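PDB 3FKD: L-threonine-O-3-phosphate decarboxylase, which probably binds pyridoxal 5'-phosphate and uses it to decarboxylate L-threonine O-3-phosphate. Local coordinates for residues Leu41-His46 and Val228-Ile233; Pro48-Gly53 and Thr224-Asn229; Thr262-Leu267 and Gln329-Ala334; Asp268-His273 and Leu282-Gly287. All coordinates share one frame; numbering follows the deposited sequence.

From the N terminus, the loop between helices 31-39 and 53-62 supplies both 41-46 and 48-53. Interactions 1 and 2 close loops of about 180 and 170 residues by bringing these segments against 228-233 and 224-229, so both end on the run that leads into helix 230-241, share Val228 and Asn229, and touch through Ile233. Both also reach the second subunit. Interactions 3 and 4 follow later in the chain, their centres about 44 to 46 Å from those of the first pair. Interaction 3 joins helices 250-266 and 325-339; interaction 4, the hairpin 270-272/279-284, is nested inside the loop that interaction 3 closes and packs directly against it.

Interaction 1: Leu41-His46 and Val228-Ile233; sequences LNCIRH and VNALAI
Asn229 OD1 is gripped by one hydrogen bond, donated by Ala232 N at 3.2 Å, while ND2 of the same amide is held by the carbonyl oxygen of Leu204. The bond to OD1 is bent to 152° at the hydrogen, and its donor stands 41° above the carbonyl plane. Asn229 is thereby the N-cap of helix 230-241, whose first turn meets the 3-10 turn 41-45. Cys43 is the middle of the meeting. Cys43 SG takes the crowded position between the backbone N and the carbonyl carbon (chi1 80°) and lies 3.4 Å from Leu231 CD2. Cys43 SG is also 3.7 Å from Ala230 CB, a methyl that in turn sits 3.4 Å from Cys43 O. Leu231 forks over the turn: Leu231 CD2 lies 3.7 Å from Leu41 CD1, and Leu231 CD1 lies 3.8 Å from Ile44 CG2. Leu41 and Leu231 cross obliquely; the Ile44 and Leu231 chains run side by side and point the same way. Leu41 starts away from the helix, but with CG anti to the backbone N its tip returns to the contact. The subunit interface adjoins: Leu231 packs on Leu231 of the second subunit, Ile44 on Leu204 of that subunit, and Arg45 forms a salt bridge with its Glu34. With the Asn229 amide engaged by Ala232 N and Leu204 O, neither on segment 41-46, the two segments meet through methyl groups, one sulfur and one carbonyl oxygen, so their fit rests on shape and burial of apolar surface rather than on directed polar bonds.

Interaction 2: Pro48-Gly53 and Thr224-Asn229; sequences PEPDAG and TPWAVN
Trp226 and Pro50 cross obliquely, the proline laid over one face of the indole: Pro50 CB stands 4.2 Å from the centroid of the five-membered ring and 27° off its normal, a CH-pi contact. Pro48 crosses the same indole at about a right angle, and its carbonyl oxygen lies in the ring plane, with Pro48 O 3.2 Å from Trp226 CD1. Pro50 and, toward the rim, Pro225 thus lie over the same face, and the backbone oxygen of Pro48 meets the edge. Trp226 CG is anti to the carbonyl carbon, beside the backbone N (chi1 -37°), which leads the ring back toward 48-53. The backbones lock the arrangement: Trp226 N donates to a lone pair of Pro50 O at 3.1 Å, bent to 147° at the hydrogen, and Pro225 CA approaches that oxygen as a CA-H...O contact of 3.5 Å. Nearer Asn229, Pro48 CG rests 3.4 Å from Val228 O. A water stitches the loops together by donating both to Glu49 O at 2.8 Å and to Val228 O at 2.7 Å. Residues 49-52 form a type I beta turn that ends on Ala52, the N-cap of helix 53-62; Glu49 and Asp51 reach Thr54 and Arg56 of that helix. Arg205 and Asn74 of the second subunit hydrogen-bond to Trp226 O and Ala227 O. The contact therefore lies at the dimer interface between the starts of two helices, 53-62 and 230-241, with Pro48, Ala52 and Val228 all packing on Ile233 of the latter.

Interaction 3: Thr262-Leu267 and Gln329-Ala334; sequences TALNRL and QLFIKA
Two nearly parallel helices, 250-266 and 325-339, lie side by side here, their short segments 12° apart in direction and 10.5 Å apart at closest approach of the axes. Ile332 is the side chain that bridges them. Its CB points toward helix 250-266, and there the chain forks. Ile332 CG2, anti to the backbone N, turns to the end of that helix and comes 4.1 Å from Leu267 CD1, the two side chains crossing obliquely. CG1 goes the other way, anti to the carbonyl carbon and beside the backbone N, and chi2 of -89° swings CD1 into the notch between Ala263 and Leu264. At the tip, Ile332 CD1 is 3.4 Å from Leu264 CD2 and 3.6 Å from Ala263 CB. Leu264 CD2 does double duty, since it also meets Phe331 at the ring edge, 3.9 Å from Phe331 CE2, with the leucine chain at about a right angle to the aromatic one. Phe331 is embedded further in: its ring meets Phe260 edge-to-face and also touches Met302 and Ile304 of strand 302-306, while Leu264 and Leu267 pack on Leu335, farther along helix 325-339. The side-chain contacts between the two segments are all apolar. Where helix 250-266 runs out Leu267 closes the interface, Leu267 CD2 resting 4.0 Å from Ile332 O.

Interaction 4: Asp268-His273 and Leu282-Gly287; sequences DGVEVH and LRLKKG
A beta hairpin joins strand 270-272 to strand 279-284, antiparallel with 161° between the strand directions. Glu271 and Arg283 form its hydrogen-bonded pair: Glu271 N donates to Arg283 O at 2.9 Å, and Arg283 N returns a bond to Glu271 O at 2.7 Å. Both are nearly straight, 170° and 175° at the hydrogen, and the second runs almost along the C=O axis. A third bond, Lys285 N to Gly269 O at 2.7 Å, is more bent, its donor lying above the carbonyl plane. Gly269 has a positive phi at which a CB would strike the preceding carbonyl oxygen, and the bare CA is instead overlaid by the lysine: Lys285 bends at chi2 and chi3 so that Lys285 NZ comes 3.4 Å from Gly269 CA. Its charge stays beyond salt-bridge distance of Asp268. On one face of the sheet Glu271 and Arg283 lie side by side, carboxylate and guanidinium nearly perpendicular; OE1 of Glu271 touches Arg283 CD at 3.8 Å, while Arg283 NE bonds to Tyr317 OH. The other face is apolar, with Val270 CG1 3.6 Å from Leu284 CD2 and Val272 CG2 3.5 Å from Leu282 CB. Strand 270-272 is an outermost strand of its sheet within the chain, while Leu282 makes backbone hydrogen bonds with Val318 of strand 317-321, and Leu284 with Ser316 just before it. The apolar face is roofed by two helices: Val270, Leu282 and Leu284 pack on helix 325-339, and Val272 packs on Ile261 and Leu264 of helix 250-266.

Interaction 1: Leu41-His46 and Val228-Ile233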
loop_
_atom_site.group_PDB
_atom_site.type_symbol
_atom_site.label_atom_id
_atom_site.label_comp_id
_atom_site.label_asym_id
_atom_site.label_seq_id
_atom_site.Cartn_x
_atom_site.Cartn_y
_atom_site.Cartn_z
ATOM N N LEU A 41 10.059 12.653 -11.144
ATOM C CA LEU A 41 10.497 11.332 -10.752
ATOM C C LEU A 41 11.346 11.282 -9.480
ATOM O O LEU A 41 11.348 10.272 -8.774
ATOM C CB LEU A 41 11.192 10.616 -11.896
ATOM C CG LEU A 41 11.134 9.097 -11.666
ATOM C CD1 LEU A 41 9.690 8.551 -11.520
ATOM C CD2 LEU A 41 11.894 8.344 -12.738
ATOM N N ASN A 42 12.058 12.360 -9.178
ATOM C CA ASN A 42 12.841 12.413 -7.963
ATOM C C ASN A 42 12.038 12.260 -6.669
ATOM O O ASN A 42 12.620 11.961 -5.620
ATOM C CB ASN A 42 13.655 13.677 -7.906
ATOM C CG ASN A 42 14.772 13.667 -8.888
ATOM O OD1 ASN A 42 15.144 12.607 -9.412
ATOM N ND2 ASN A 42 15.349 14.854 -9.145
ATOM N N CYS A 43 10.714 12.434 -6.743
ATOM C CA CYS A 43 9.873 12.189 -5.580
ATOM C C CYS A 43 10.065 10.778 -4.990
ATOM O O CYS A 43 9.787 10.583 -3.818
ATOM C CB CYS A 43 8.397 12.432 -5.898
ATOM S SG CYS A 43 7.573 11.054 -6.771
ATOM N N ILE A 44 10.555 9.808 -5.771
ATOM C CA ILE A 44 10.786 8.470 -5.226
ATOM C C ILE A 44 11.954 8.396 -4.203
ATOM O O ILE A 44 12.121 7.395 -3.471
ATOM C CB ILE A 44 11.031 7.407 -6.326
ATOM C CG1 ILE A 44 12.320 7.695 -7.088
ATOM C CG2 ILE A 44 9.870 7.317 -7.285
ATOM C CD1 ILE A 44 12.580 6.711 -8.237
ATOM N N ARG A 45 12.762 9.454 -4.185
ATOM C CA ARG A 45 13.966 9.563 -3.348
ATOM C C ARG A 45 13.641 10.157 -1.990
ATOM O O ARG A 45 14.486 10.166 -1.107
ATOM C CB ARG A 45 14.997 10.495 -4.014
ATOM C CG ARG A 45 15.659 9.946 -5.248
ATOM C CD ARG A 45 16.249 11.071 -6.029
ATOM N NE ARG A 45 16.955 10.575 -7.198
ATOM C CZ ARG A 45 17.637 11.350 -8.034
ATOM N NH1 ARG A 45 17.701 12.655 -7.803
ATOM N NH2 ARG A 45 18.263 10.826 -9.093
ATOM N N HIS A 46 12.437 10.688 -1.830
ATOM C CA HIS A 46 12.060 11.206 -0.524
ATOM C C HIS A 46 10.768 10.572 -0.008
ATOM O O HIS A 46 9.870 10.205 -0.771
ATOM C CB HIS A 46 12.009 12.729 -0.538
ATOM C CG HIS A 46 13.184 13.343 -1.238
ATOM N ND1 HIS A 46 13.054 14.218 -2.302
ATOM C CD2 HIS A 46 14.517 13.151 -1.075
ATOM C CE1 HIS A 46 14.253 14.576 -2.730
ATOM N NE2 HIS A 46 15.157 13.938 -2.006
ATOM N N VAL A 228 0.716 5.782 1.502
ATOM C CA VAL A 228 0.446 6.233 0.131
ATOM C C VAL A 228 1.732 6.694 -0.555
ATOM O O VAL A 228 2.334 7.689 -0.140
ATOM C CB VAL A 228 -0.611 7.383 0.092
ATOM C CG1 VAL A 228 -0.930 7.744 -1.312
ATOM C CG2 VAL A 228 -1.888 6.955 0.829
ATOM N N ASN A 229 2.143 5.976 -1.593
ATOM C CA ASN A 229 3.423 6.241 -2.214
ATOM C C ASN A 229 3.465 7.576 -3.004
ATOM O O ASN A 229 2.418 8.140 -3.372
ATOM C CB ASN A 229 3.874 5.045 -3.070
ATOM C CG ASN A 229 3.038 4.877 -4.345
ATOM O OD1 ASN A 229 3.264 5.577 -5.333
ATOM N ND2 ASN A 229 2.042 3.970 -4.304
ATOM N N ALA A 230 4.693 8.047 -3.241
ATOM C CA ALA A 230 4.992 9.426 -3.660
ATOM C C ALA A 230 4.527 9.761 -5.046
ATOM O O ALA A 230 3.983 10.826 -5.268
ATOM C CB ALA A 230 6.524 9.737 -3.530
ATOM N N LEU A 231 4.768 8.853 -5.982
ATOM C CA LEU A 231 4.356 9.039 -7.361
ATOM C C LEU A 231 2.856 9.062 -7.457
ATOM O O LEU A 231 2.327 9.806 -8.271
ATOM C CB LEU A 231 4.858 7.909 -8.231
ATOM C CG LEU A 231 6.326 7.969 -8.598
ATOM C CD1 LEU A 231 6.668 6.645 -9.280
ATOM C CD2 LEU A 231 6.678 9.222 -9.477
ATOM N N ALA A 232 2.180 8.237 -6.656
ATOM C CA ALA A 232 0.714 8.214 -6.650
ATOM C C ALA A 232 0.163 9.537 -6.180
ATOM O O ALA A 232 -0.823 10.034 -6.737
ATOM C CB ALA A 232 0.135 7.039 -5.797
ATOM N N ILE A 233 0.791 10.109 -5.159
ATOM C CA ILE A 233 0.353 11.396 -4.615
ATOM C C ILE A 233 0.446 12.431 -5.742
ATOM O O ILE A 233 -0.429 13.279 -5.917
ATOM C CB ILE A 233 1.169 11.827 -3.322
ATOM C CG1 ILE A 233 0.514 11.253 -2.049
ATOM C CG2 ILE A 233 1.186 13.305 -3.168
ATOM C CD1 ILE A 233 1.501 10.858 -0.927
#

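Interaction 2: Pro48-Gly53 and Thr224-Asn229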
loop_
_atom_site.group_PDB
_atom_site.type_symbol
_atom_site.label_atom_id
_atom_site.label_comp_id
_atom_site.label_asym_id
_atom_site.label_seq_id
_atom_site.Cartn_x
_atom_site.Cartn_y
_atom_site.Cartn_z
ATOM N N PRO A 48 7.170 10.222 1.149
ATOM C CA PRO A 48 6.050 11.134 0.909
ATOM C C PRO A 48 5.631 11.732 2.239
ATOM O O PRO A 48 6.026 11.233 3.299
ATOM C CB PRO A 48 4.935 10.217 0.408
ATOM C CG PRO A 48 5.395 8.819 0.684
ATOM C CD PRO A 48 6.732 8.837 1.353
ATOM N N GLU A 49 4.816 12.769 2.209
ATOM C CA GLU A 49 4.149 13.139 3.449
ATOM C C GLU A 49 3.591 11.834 4.036
ATOM O O GLU A 49 3.017 11.044 3.311
ATOM C CB GLU A 49 3.071 14.206 3.220
ATOM C CG GLU A 49 3.629 15.456 2.528
ATOM C CD GLU A 49 2.553 16.472 2.160
ATOM O OE1 GLU A 49 1.430 16.385 2.707
ATOM O OE2 GLU A 49 2.833 17.367 1.320
ATOM N N PRO A 50 3.812 11.599 5.333
ATOM C CA PRO A 50 3.437 10.372 6.040
ATOM C C PRO A 50 1.942 10.247 5.977
ATOM O O PRO A 50 1.309 9.203 6.092
ATOM C CB PRO A 50 3.807 10.686 7.501
ATOM C CG PRO A 50 4.701 11.874 7.439
ATOM C CD PRO A 50 4.333 12.633 6.237
ATOM N N ASP A 51 1.409 11.432 5.812
ATOM C CA ASP A 51 0.011 11.752 5.903
ATOM C C ASP A 51 -0.688 11.904 4.518
ATOM O O ASP A 51 -1.905 11.992 4.448
ATOM C CB ASP A 51 -0.023 13.121 6.610
ATOM C CG ASP A 51 -1.365 13.462 7.102
ATOM O OD1 ASP A 51 -2.287 12.620 6.887
ATOM O OD2 ASP A 51 -1.507 14.553 7.692
ATOM N N ALA A 52 0.094 11.989 3.443
ATOM C CA ALA A 52 -0.364 12.651 2.198
ATOM C C ALA A 52 -1.248 13.882 2.460
ATOM O O ALA A 52 -2.290 14.057 1.807
ATOM C CB ALA A 52 -1.096 11.657 1.280
ATOM N N GLY A 53 -0.840 14.727 3.407
ATOM C CA GLY A 53 -1.688 15.797 3.890
ATOM C C GLY A 53 -2.019 16.891 2.889
ATOM O O GLY A 53 -3.082 17.502 2.988
ATOM N N THR A 224 -1.400 3.929 9.056
ATOM C CA THR A 224 0.034 3.707 9.134
ATOM C C THR A 224 0.718 4.743 8.274
ATOM O O THR A 224 0.241 5.030 7.202
ATOM C CB THR A 224 0.387 2.255 8.704
ATOM O OG1 THR A 224 0.383 2.116 7.285
ATOM C CG2 THR A 224 -0.639 1.246 9.281
ATOM N N PRO A 225 1.833 5.334 8.751
ATOM C CA PRO A 225 2.434 6.433 7.964
ATOM C C PRO A 225 3.146 5.960 6.710
ATOM O O PRO A 225 3.612 4.821 6.666
ATOM C CB PRO A 225 3.472 7.070 8.931
ATOM C CG PRO A 225 3.732 6.029 9.989
ATOM C CD PRO A 225 2.686 4.918 9.889
ATOM N N TRP A 226 3.270 6.870 5.735
ATOM C CA TRP A 226 3.816 6.570 4.423
ATOM C C TRP A 226 3.124 5.343 3.770
ATOM O O TRP A 226 3.753 4.544 3.051
ATOM C CB TRP A 226 5.340 6.398 4.451
ATOM C CG TRP A 226 6.097 7.297 5.380
ATOM C CD1 TRP A 226 6.367 8.638 5.216
ATOM C CD2 TRP A 226 6.752 6.904 6.591
ATOM N NE1 TRP A 226 7.125 9.103 6.267
ATOM C CE2 TRP A 226 7.362 8.067 7.136
ATOM C CE3 TRP A 226 6.853 5.689 7.290
ATOM C CZ2 TRP A 226 8.076 8.044 8.338
ATOM C CZ3 TRP A 226 7.539 5.659 8.475
ATOM C CH2 TRP A 226 8.162 6.843 8.994
ATOM N N ALA A 227 1.821 5.212 3.999
ATOM C CA ALA A 227 1.022 4.169 3.330
ATOM C C ALA A 227 0.669 4.495 1.857
ATOM O O ALA A 227 0.381 3.575 1.074
ATOM C CB ALA A 227 -0.228 3.900 4.102
ATOM N N VAL A 228 0.716 5.782 1.502
ATOM C CA VAL A 228 0.446 6.233 0.131
ATOM C C VAL A 228 1.732 6.694 -0.555
ATOM O O VAL A 228 2.334 7.689 -0.140
ATOM C CB VAL A 228 -0.611 7.383 0.092
ATOM C CG1 VAL A 228 -0.930 7.744 -1.312
ATOM C CG2 VAL A 228 -1.888 6.955 0.829
ATOM N N ASN A 229 2.143 5.976 -1.593
ATOM C CA ASN A 229 3.423 6.241 -2.214
ATOM C C ASN A 229 3.465 7.576 -3.004
ATOM O O ASN A 229 2.418 8.140 -3.372
ATOM C CB ASN A 229 3.874 5.045 -3.070
ATOM C CG ASN A 229 3.038 4.877 -4.345
ATOM O OD1 ASN A 229 3.264 5.577 -5.333
ATOM N ND2 ASN A 229 2.042 3.970 -4.304
HETATM O O HOH W 1 1.988 8.624 2.366
#

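Interaction 3: Thr262-Leu267 and Gln329-Ala334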
loop_
_atom_site.group_PDB
_atom_site.type_symbol
_atom_site.label_atom_id
_atom_site.label_comp_id
_atom_site.label_asym_id
_atom_site.label_seq_id
_atom_site.Cartn_x
_atom_site.Cartn_y
_atom_site.Cartn_z
ATOM N N THR A 262 -26.790 -4.827 -28.136
ATOM C CA THR A 262 -27.747 -5.137 -29.180
ATOM C C THR A 262 -27.224 -6.236 -30.084
ATOM O O THR A 262 -27.910 -7.243 -30.348
ATOM C CB THR A 262 -27.985 -3.897 -30.055
ATOM O OG1 THR A 262 -28.553 -2.841 -29.260
ATOM C CG2 THR A 262 -28.886 -4.240 -31.225
ATOM N N ALA A 263 -26.027 -6.036 -30.605
ATOM C CA ALA A 263 -25.411 -7.068 -31.409
ATOM C C ALA A 263 -25.268 -8.350 -30.595
ATOM O O ALA A 263 -25.608 -9.422 -31.097
ATOM C CB ALA A 263 -24.086 -6.622 -31.958
ATOM N N LEU A 264 -24.807 -8.264 -29.340
ATOM C CA LEU A 264 -24.678 -9.476 -28.564
ATOM C C LEU A 264 -25.994 -10.272 -28.375
ATOM O O LEU A 264 -25.986 -11.510 -28.440
ATOM C CB LEU A 264 -23.981 -9.233 -27.224
ATOM C CG LEU A 264 -22.457 -9.016 -27.319
ATOM C CD1 LEU A 264 -21.905 -8.523 -26.021
ATOM C CD2 LEU A 264 -21.688 -10.222 -27.792
ATOM N N ASN A 265 -27.108 -9.594 -28.119
ATOM C CA ASN A 265 -28.335 -10.314 -27.866
ATOM C C ASN A 265 -28.795 -11.023 -29.160
ATOM O O ASN A 265 -29.313 -12.152 -29.133
ATOM C CB ASN A 265 -29.414 -9.389 -27.307
ATOM C CG ASN A 265 -29.235 -9.099 -25.821
ATOM O OD1 ASN A 265 -28.850 -9.965 -25.047
ATOM N ND2 ASN A 265 -29.532 -7.868 -25.420
ATOM N N ARG A 266 -28.565 -10.379 -30.293
ATOM C CA ARG A 266 -28.933 -10.972 -31.563
ATOM C C ARG A 266 -28.327 -12.345 -31.702
ATOM O O ARG A 266 -28.889 -13.210 -32.388
ATOM C CB ARG A 266 -28.445 -10.126 -32.728
ATOM C CG ARG A 266 -29.319 -8.960 -33.017
ATOM C CD ARG A 266 -29.015 -8.520 -34.387
ATOM N NE ARG A 266 -29.975 -7.527 -34.840
ATOM C CZ ARG A 266 -29.836 -6.833 -35.954
ATOM N NH1 ARG A 266 -28.778 -7.040 -36.731
ATOM N NH2 ARG A 266 -30.759 -5.950 -36.279
ATOM N N LEU A 267 -27.164 -12.534 -31.089
ATOM C CA LEU A 267 -26.507 -13.824 -31.158
ATOM C C LEU A 267 -27.397 -14.846 -30.490
ATOM O O LEU A 267 -28.091 -14.528 -29.522
ATOM C CB LEU A 267 -25.110 -13.790 -30.515
ATOM C CG LEU A 267 -23.985 -13.636 -31.554
ATOM C CD1 LEU A 267 -24.317 -12.525 -32.521
ATOM C CD2 LEU A 267 -22.613 -13.442 -30.913
ATOM N N GLN A 329 -16.894 -4.973 -32.766
ATOM C CA GLN A 329 -17.387 -5.657 -33.949
ATOM C C GLN A 329 -16.630 -6.986 -34.077
ATOM O O GLN A 329 -17.216 -8.066 -34.180
ATOM C CB GLN A 329 -17.215 -4.765 -35.188
ATOM C CG GLN A 329 -17.945 -5.250 -36.451
ATOM C CD GLN A 329 -19.485 -5.113 -36.382
ATOM O OE1 GLN A 329 -20.074 -5.065 -35.285
ATOM N NE2 GLN A 329 -20.140 -5.050 -37.563
ATOM N N LEU A 330 -15.315 -6.896 -34.008
ATOM C CA LEU A 330 -14.456 -8.050 -34.155
ATOM C C LEU A 330 -14.562 -9.062 -32.990
ATOM O O LEU A 330 -14.165 -10.228 -33.124
ATOM C CB LEU A 330 -13.038 -7.551 -34.300
ATOM C CG LEU A 330 -11.948 -8.593 -34.430
ATOM C CD1 LEU A 330 -12.402 -9.700 -35.371
ATOM C CD2 LEU A 330 -10.671 -7.882 -34.916
ATOM N N PHE A 331 -15.107 -8.630 -31.858
ATOM C CA PHE A 331 -15.342 -9.543 -30.754
ATOM C C PHE A 331 -16.623 -10.339 -30.993
ATOM O O PHE A 331 -16.751 -11.481 -30.568
ATOM C CB PHE A 331 -15.401 -8.762 -29.437
ATOM C CG PHE A 331 -15.963 -9.536 -28.292
ATOM C CD1 PHE A 331 -15.164 -9.889 -27.227
ATOM C CD2 PHE A 331 -17.298 -9.895 -28.268
ATOM C CE1 PHE A 331 -15.694 -10.597 -26.150
ATOM C CE2 PHE A 331 -17.833 -10.611 -27.213
ATOM C CZ PHE A 331 -17.038 -10.958 -26.156
ATOM N N ILE A 332 -17.572 -9.722 -31.687
ATOM C CA ILE A 332 -18.804 -10.405 -32.069
ATOM C C ILE A 332 -18.586 -11.611 -33.023
ATOM O O ILE A 332 -19.245 -12.633 -32.894
ATOM C CB ILE A 332 -19.784 -9.433 -32.709
ATOM C CG1 ILE A 332 -20.176 -8.362 -31.711
ATOM C CG2 ILE A 332 -21.027 -10.190 -33.231
ATOM C CD1 ILE A 332 -21.356 -8.760 -30.899
ATOM N N LYS A 333 -17.678 -11.488 -33.985
ATOM C CA LYS A 333 -17.332 -12.627 -34.826
ATOM C C LYS A 333 -16.615 -13.661 -33.973
ATOM O O LYS A 333 -16.990 -14.831 -33.955
ATOM C CB LYS A 333 -16.466 -12.180 -35.989
ATOM C CG LYS A 333 -17.134 -11.061 -36.750
ATOM C CD LYS A 333 -16.649 -10.916 -38.195
ATOM C CE LYS A 333 -17.611 -10.020 -38.976
ATOM N NZ LYS A 333 -16.940 -9.229 -40.070
ATOM N N ALA A 334 -15.598 -13.215 -33.250
ATOM C CA ALA A 334 -14.866 -14.082 -32.358
ATOM C C ALA A 334 -15.853 -14.954 -31.594
ATOM O O ALA A 334 -15.698 -16.163 -31.521
ATOM C CB ALA A 334 -14.033 -13.257 -31.406
#

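Interaction 4: Asp268-His273 and Leu282-Gly287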
loop_
_atom_site.group_PDB
_atom_site.type_symbol
_atom_site.label_atom_id
_atom_site.label_comp_id
_atom_site.label_asym_id
_atom_site.label_seq_id
_atom_site.Cartn_x
_atom_site.Cartn_y
_atom_site.Cartn_z
ATOM N N ASP A 268 -27.406 -16.058 -31.035
ATOM C CA ASP A 268 -28.122 -17.158 -30.399
ATOM C C ASP A 268 -27.227 -18.025 -29.507
ATOM O O ASP A 268 -26.170 -18.503 -29.926
ATOM C CB ASP A 268 -28.854 -18.008 -31.429
ATOM C CG ASP A 268 -30.340 -17.642 -31.538
ATOM O OD1 ASP A 268 -30.781 -17.124 -32.616
ATOM O OD2 ASP A 268 -31.061 -17.866 -30.524
ATOM N N GLY A 269 -27.666 -18.219 -28.268
ATOM C CA GLY A 269 -26.930 -19.030 -27.336
ATOM C C GLY A 269 -26.327 -18.164 -26.253
ATOM O O GLY A 269 -25.715 -18.688 -25.319
ATOM N N VAL A 270 -26.480 -16.844 -26.394
ATOM C CA VAL A 270 -26.025 -15.914 -25.381
ATOM C C VAL A 270 -27.042 -14.846 -25.029
ATOM O O VAL A 270 -27.720 -14.294 -25.888
ATOM C CB VAL A 270 -24.680 -15.232 -25.719
ATOM C CG1 VAL A 270 -23.674 -16.247 -26.139
ATOM C CG2 VAL A 270 -24.852 -14.137 -26.780
ATOM N N GLU A 271 -27.084 -14.540 -23.743
ATOM C CA GLU A 271 -27.993 -13.574 -23.178
ATOM C C GLU A 271 -27.191 -12.484 -22.422
ATOM O O GLU A 271 -26.350 -12.802 -21.582
ATOM C CB GLU A 271 -28.929 -14.330 -22.234
ATOM C CG GLU A 271 -29.607 -13.482 -21.176
ATOM C CD GLU A 271 -30.665 -14.266 -20.389
ATOM O OE1 GLU A 271 -30.298 -15.210 -19.625
ATOM O OE2 GLU A 271 -31.865 -13.919 -20.532
ATOM N N VAL A 272 -27.432 -11.212 -22.714
ATOM C CA VAL A 272 -26.754 -10.158 -21.963
ATOM C C VAL A 272 -27.615 -9.539 -20.864
ATOM O O VAL A 272 -28.652 -8.924 -21.150
ATOM C CB VAL A 272 -26.176 -9.045 -22.878
ATOM C CG1 VAL A 272 -25.899 -7.786 -22.099
ATOM C CG2 VAL A 272 -24.893 -9.513 -23.528
ATOM N N HIS A 273 -27.183 -9.694 -19.611
ATOM C CA HIS A 273 -27.887 -9.088 -18.476
ATOM C C HIS A 273 -27.935 -7.558 -18.605
ATOM O O HIS A 273 -26.894 -6.924 -18.797
ATOM C CB HIS A 273 -27.238 -9.500 -17.155
ATOM C CG HIS A 273 -28.029 -9.093 -15.948
ATOM N ND1 HIS A 273 -28.172 -7.777 -15.559
ATOM C CD2 HIS A 273 -28.731 -9.827 -15.049
ATOM C CE1 HIS A 273 -28.927 -7.718 -14.475
ATOM N NE2 HIS A 273 -29.280 -8.948 -14.145
ATOM N N LEU A 282 -22.551 -11.144 -19.485
ATOM C CA LEU A 282 -23.273 -12.003 -20.399
ATOM C C LEU A 282 -23.290 -13.491 -19.970
ATOM O O LEU A 282 -22.326 -14.019 -19.388
ATOM C CB LEU A 282 -22.849 -11.792 -21.858
ATOM C CG LEU A 282 -21.748 -12.548 -22.599
ATOM C CD1 LEU A 282 -21.780 -14.087 -22.384
ATOM C CD2 LEU A 282 -21.904 -12.204 -24.085
ATOM N N ARG A 283 -24.419 -14.142 -20.249
ATOM C CA ARG A 283 -24.619 -15.560 -19.920
ATOM C C ARG A 283 -24.546 -16.434 -21.157
ATOM O O ARG A 283 -25.223 -16.168 -22.158
ATOM C CB ARG A 283 -25.986 -15.756 -19.274
ATOM C CG ARG A 283 -26.058 -16.902 -18.292
ATOM C CD ARG A 283 -27.497 -17.170 -17.922
ATOM N NE ARG A 283 -27.595 -17.583 -16.525
ATOM C CZ ARG A 283 -27.888 -18.813 -16.129
ATOM N NH1 ARG A 283 -27.940 -19.107 -14.837
ATOM N NH2 ARG A 283 -28.125 -19.751 -17.038
ATOM N N LEU A 284 -23.703 -17.454 -21.107
ATOM C CA LEU A 284 -23.749 -18.485 -22.122
ATOM C C LEU A 284 -24.899 -19.436 -21.818
ATOM O O LEU A 284 -24.964 -19.964 -20.723
ATOM C CB LEU A 284 -22.446 -19.254 -22.151
ATOM C CG LEU A 284 -21.229 -18.383 -22.414
ATOM C CD1 LEU A 284 -20.058 -19.248 -22.795
ATOM C CD2 LEU A 284 -21.530 -17.448 -23.536
ATOM N N LYS A 285 -25.819 -19.615 -22.771
ATOM C CA LYS A 285 -26.845 -20.671 -22.695
ATOM C C LYS A 285 -26.162 -22.036 -22.560
ATOM O O LYS A 285 -26.497 -22.818 -21.684
ATOM C CB LYS A 285 -27.752 -20.635 -23.923
ATOM C CG LYS A 285 -28.370 -21.991 -24.295
ATOM C CD LYS A 285 -28.568 -22.169 -25.841
ATOM C CE LYS A 285 -29.718 -21.334 -26.411
ATOM N NZ LYS A 285 -29.564 -21.129 -27.871
ATOM N N LYS A 286 -25.176 -22.305 -23.405
ATOM C CA LYS A 286 -24.339 -23.499 -23.248
ATOM C C LYS A 286 -22.848 -23.154 -23.422
ATOM O O LYS A 286 -22.502 -22.207 -24.122
ATOM C CB LYS A 286 -24.744 -24.589 -24.263
ATOM C CG LYS A 286 -26.252 -24.995 -24.253
ATOM C CD LYS A 286 -26.624 -26.002 -23.126
ATOM C CE LYS A 286 -28.163 -26.070 -22.878
ATOM N NZ LYS A 286 -28.995 -26.486 -24.064
ATOM N N GLY A 287 -21.963 -23.932 -22.815
ATOM C CA GLY A 287 -20.558 -23.562 -22.809
ATOM C C GLY A 287 -20.257 -22.920 -21.463
ATOM O O GLY A 287 -21.162 -22.463 -20.772
#